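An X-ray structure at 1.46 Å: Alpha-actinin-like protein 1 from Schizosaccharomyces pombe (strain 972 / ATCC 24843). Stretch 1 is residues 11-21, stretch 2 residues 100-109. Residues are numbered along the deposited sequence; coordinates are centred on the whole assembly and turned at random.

Stretch 1 11-21: VQNRTFTKWFN
Stretch 2, residues 100-109: NLKLILGLIW

Two helices, 11-21 and 101-109, pack with their N-to-C directions 50° apart and their axes 10.7 Å apart at closest approach. Phi and psi stay near -63/-43 throughout both helices, and register is set by two pairs: Asn13 CA lies 6.9 Å from Leu105 CA, and Phe16 CA lies 7.1 Å from Ile108 CA. No hydrogen bond crosses; 438 Å² is buried, both sides summed, with most contacts between apolar side chains.

Val11 makes no contact, but its O accepts from Thr15 N and Thr15 OG1, both at 2.8 Å. Gln12 (t, t, chi3 104°) points toward the partner and lays OE1 3.8 Å from Leu105 CB, its NE2 being bonded elsewhere in the structure. Asn13 (t) leaves sideways; ND2 lies 3.8 Å from Leu101 CD2, and Asn13 CA is 4.0 Å from Leu105 CD2, so Leu105 packs against the backbone of Asn13 as well as its side chain. Arg14 points away.

Phe16 (m, chi2 9°) is the centrepiece, with 101 Å² covered. Its ring edge meets Leu105 O, 3.3 Å from Phe16 CE2, a close contact, not a hydrogen bond; the carbonyl's hydrogen bond is the helical one, from Trp109 N to Leu105 O at 3.0 Å. Phe16 CD2 touches Leu105 CD2 at 4.0 Å and Ile108 CG2 at 3.8 Å, while Phe16 CZ reaches Trp109 CE3 at 3.7 Å. Leu105 and Ile108 are both m, t; Trp109 is t with chi2 -116°.

Thr17 (m) turns its hydroxyl back, OG1 to Asn13 O at 2.8 Å, satisfying a polar group within its own helix. Trp19 (t, chi2 85°) brings CZ3 within 4.1 Å of Ile108 CG2. Phe20 (t, chi2 -58°) presents its ring edge, CD2 4.1 Å from Ile108 CD1. Branched Ile108 thus serves three aromatics spaced along one helix.

At the start of the second helix, Asn100 (t) caps it, OD1 accepting from Leu103 N at 3.1 Å.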

# COMPACT_ATOMS: atom_id res chain seq x y z
N VAL A 11 0.28 -12.42 -3.00
CA VAL A 11 0.60 -11.41 -2.00
C VAL A 11 0.21 -10.02 -2.47
O VAL A 11 -0.39 -9.26 -1.72
CB VAL A 11 2.11 -11.44 -1.64
CG1 VAL A 11 2.51 -10.23 -0.81
CG2 VAL A 11 2.45 -12.73 -0.89
N GLN A 12 0.55 -9.69 -3.70
CA GLN A 12 0.26 -8.37 -4.20
C GLN A 12 -1.24 -8.15 -4.34
O GLN A 12 -1.73 -7.07 -4.01
CB GLN A 12 0.95 -8.14 -5.53
CG GLN A 12 0.92 -6.71 -5.98
CD GLN A 12 1.68 -6.52 -7.27
OE1 GLN A 12 1.07 -6.38 -8.34
NE2 GLN A 12 3.00 -6.52 -7.18
N ASN A 13 -1.96 -9.15 -4.86
CA ASN A 13 -3.40 -9.07 -4.93
C ASN A 13 -3.97 -8.77 -3.55
O ASN A 13 -4.73 -7.79 -3.36
CB ASN A 13 -3.91 -10.39 -5.53
CG ASN A 13 -5.38 -10.39 -5.83
OD1 ASN A 13 -6.12 -9.53 -5.39
ND2 ASN A 13 -5.80 -11.39 -6.58
N ARG A 14 -3.57 -9.55 -2.55
CA ARG A 14 -4.13 -9.40 -1.24
C ARG A 14 -3.74 -8.07 -0.62
O ARG A 14 -4.57 -7.41 -0.00
CB ARG A 14 -3.75 -10.58 -0.35
CG ARG A 14 -4.54 -11.83 -0.77
CD ARG A 14 -4.18 -13.04 0.07
NE ARG A 14 -2.83 -13.52 -0.18
CZ ARG A 14 -1.79 -13.34 0.63
NH1 ARG A 14 -1.92 -12.71 1.80
NH2 ARG A 14 -0.61 -13.83 0.27
N THR A 15 -2.50 -7.66 -0.82
CA THR A 15 -2.03 -6.42 -0.22
C THR A 15 -2.72 -5.21 -0.84
O THR A 15 -3.17 -4.29 -0.13
CB THR A 15 -0.51 -6.27 -0.39
OG1 THR A 15 0.15 -7.36 0.26
CG2 THR A 15 -0.01 -5.00 0.23
N PHE A 16 -2.81 -5.21 -2.16
CA PHE A 16 -3.50 -4.13 -2.87
C PHE A 16 -4.98 -4.09 -2.50
O PHE A 16 -5.53 -3.00 -2.41
CB PHE A 16 -3.34 -4.27 -4.39
CG PHE A 16 -1.95 -3.89 -4.92
CD1 PHE A 16 -0.86 -3.65 -4.07
CD2 PHE A 16 -1.74 -3.82 -6.30
CE1 PHE A 16 0.39 -3.32 -4.59
CE2 PHE A 16 -0.48 -3.50 -6.82
CZ PHE A 16 0.60 -3.25 -5.94
N THR A 17 -5.60 -5.25 -2.33
CA THR A 17 -7.01 -5.29 -1.91
C THR A 17 -7.15 -4.67 -0.53
O THR A 17 -8.04 -3.85 -0.29
CB THR A 17 -7.54 -6.72 -1.90
OG1 THR A 17 -7.47 -7.24 -3.22
CG2 THR A 17 -8.98 -6.79 -1.40
N LYS A 18 -6.27 -5.03 0.40
CA LYS A 18 -6.34 -4.47 1.74
C LYS A 18 -6.11 -2.95 1.71
O LYS A 18 -6.82 -2.20 2.42
CB LYS A 18 -5.34 -5.18 2.67
CG LYS A 18 -5.84 -6.55 3.13
CD LYS A 18 -4.82 -7.34 3.92
CE LYS A 18 -4.13 -8.35 3.02
NZ LYS A 18 -3.12 -9.20 3.71
N TRP A 19 -5.18 -2.48 0.89
CA TRP A 19 -4.92 -1.05 0.74
C TRP A 19 -6.19 -0.34 0.23
O TRP A 19 -6.63 0.66 0.80
CB TRP A 19 -3.72 -0.82 -0.19
CG TRP A 19 -3.52 0.63 -0.47
CD1 TRP A 19 -2.82 1.53 0.29
CD2 TRP A 19 -4.04 1.35 -1.58
NE1 TRP A 19 -2.85 2.77 -0.32
CE2 TRP A 19 -3.62 2.69 -1.45
CE3 TRP A 19 -4.82 1.00 -2.68
CZ2 TRP A 19 -3.94 3.66 -2.39
CZ3 TRP A 19 -5.13 1.96 -3.61
CH2 TRP A 19 -4.71 3.28 -3.46
N PHE A 20 -6.78 -0.91 -0.81
CA PHE A 20 -8.00 -0.37 -1.44
C PHE A 20 -9.07 -0.24 -0.35
O PHE A 20 -9.73 0.80 -0.23
CB PHE A 20 -8.41 -1.32 -2.58
CG PHE A 20 -9.24 -0.71 -3.69
CD1 PHE A 20 -10.45 -0.09 -3.44
CD2 PHE A 20 -8.81 -0.85 -5.00
CE1 PHE A 20 -11.19 0.42 -4.48
CE2 PHE A 20 -9.55 -0.36 -6.04
CZ PHE A 20 -10.75 0.28 -5.78
N ASN A 21 -9.23 -1.29 0.45
CA ASN A 21 -10.25 -1.30 1.49
C ASN A 21 -10.00 -0.33 2.62
O ASN A 21 -10.97 0.23 3.16
CB ASN A 21 -10.49 -2.70 2.02
CG ASN A 21 -11.19 -3.57 1.02
OD1 ASN A 21 -11.86 -3.08 0.11
ND2 ASN A 21 -11.05 -4.87 1.17
N ASN A 100 -9.36 -8.21 -16.23
CA ASN A 100 -7.97 -8.53 -16.50
C ASN A 100 -7.16 -8.22 -15.23
O ASN A 100 -6.79 -7.07 -14.99
CB ASN A 100 -7.45 -7.73 -17.69
CG ASN A 100 -6.06 -8.16 -18.12
OD1 ASN A 100 -5.17 -8.40 -17.30
ND2 ASN A 100 -5.88 -8.30 -19.44
N LEU A 101 -6.90 -9.25 -14.42
CA LEU A 101 -6.26 -9.05 -13.12
C LEU A 101 -4.87 -8.42 -13.26
O LEU A 101 -4.51 -7.53 -12.49
CB LEU A 101 -6.21 -10.36 -12.34
CG LEU A 101 -5.61 -10.21 -10.94
CD1 LEU A 101 -6.43 -9.29 -10.03
CD2 LEU A 101 -5.49 -11.59 -10.35
N LYS A 102 -4.07 -8.85 -14.22
CA LYS A 102 -2.73 -8.28 -14.39
C LYS A 102 -2.81 -6.77 -14.59
O LYS A 102 -2.08 -5.99 -13.95
CB LYS A 102 -2.02 -8.91 -15.58
CG LYS A 102 -0.60 -8.40 -15.78
CD LYS A 102 -0.05 -8.88 -17.11
CE LYS A 102 1.35 -8.37 -17.34
NZ LYS A 102 2.30 -8.98 -16.37
N LEU A 103 -3.71 -6.34 -15.47
CA LEU A 103 -3.81 -4.92 -15.78
C LEU A 103 -4.43 -4.16 -14.62
O LEU A 103 -4.03 -3.05 -14.34
CB LEU A 103 -4.58 -4.70 -17.08
CG LEU A 103 -3.91 -5.27 -18.32
CD1 LEU A 103 -4.75 -4.97 -19.56
CD2 LEU A 103 -2.52 -4.70 -18.50
N ILE A 104 -5.36 -4.79 -13.92
CA ILE A 104 -5.96 -4.19 -12.75
C ILE A 104 -4.92 -3.95 -11.64
O ILE A 104 -4.87 -2.87 -11.07
CB ILE A 104 -7.14 -5.03 -12.24
CG1 ILE A 104 -8.35 -4.85 -13.19
CG2 ILE A 104 -7.52 -4.62 -10.83
CD1 ILE A 104 -9.45 -5.86 -12.98
N LEU A 105 -4.07 -4.94 -11.37
CA LEU A 105 -3.03 -4.77 -10.35
C LEU A 105 -2.07 -3.69 -10.76
O LEU A 105 -1.61 -2.93 -9.90
CB LEU A 105 -2.30 -6.07 -10.07
CG LEU A 105 -3.16 -7.15 -9.41
CD1 LEU A 105 -2.34 -8.41 -9.21
CD2 LEU A 105 -3.80 -6.69 -8.08
N GLY A 106 -1.73 -3.63 -12.05
CA GLY A 106 -0.89 -2.56 -12.59
C GLY A 106 -1.47 -1.18 -12.34
O GLY A 106 -0.76 -0.24 -11.97
N LEU A 107 -2.76 -1.05 -12.57
CA LEU A 107 -3.42 0.21 -12.38
C LEU A 107 -3.42 0.61 -10.90
O LEU A 107 -3.14 1.75 -10.57
CB LEU A 107 -4.85 0.14 -12.90
CG LEU A 107 -5.64 1.45 -12.83
CD1 LEU A 107 -4.98 2.54 -13.62
CD2 LEU A 107 -7.05 1.20 -13.32
N ILE A 108 -3.74 -0.34 -10.02
CA ILE A 108 -3.76 -0.04 -8.61
C ILE A 108 -2.36 0.38 -8.15
O ILE A 108 -2.23 1.33 -7.37
CB ILE A 108 -4.30 -1.21 -7.78
CG1 ILE A 108 -5.76 -1.45 -8.17
CG2 ILE A 108 -4.16 -0.92 -6.29
CD1 ILE A 108 -6.32 -2.69 -7.63
N TRP A 109 -1.31 -0.27 -8.64
CA TRP A 109 0.03 0.17 -8.28
C TRP A 109 0.28 1.63 -8.71
O TRP A 109 0.82 2.43 -7.96
CB TRP A 109 1.11 -0.73 -8.87
CG TRP A 109 2.49 -0.19 -8.61
CD1 TRP A 109 3.39 0.24 -9.55
CD2 TRP A 109 3.10 0.06 -7.33
NE1 TRP A 109 4.52 0.71 -8.94
CE2 TRP A 109 4.37 0.61 -7.58
CE3 TRP A 109 2.69 -0.14 -6.01
CZ2 TRP A 109 5.24 0.97 -6.55
CZ3 TRP A 109 3.55 0.20 -4.99
CH2 TRP A 109 4.82 0.75 -5.27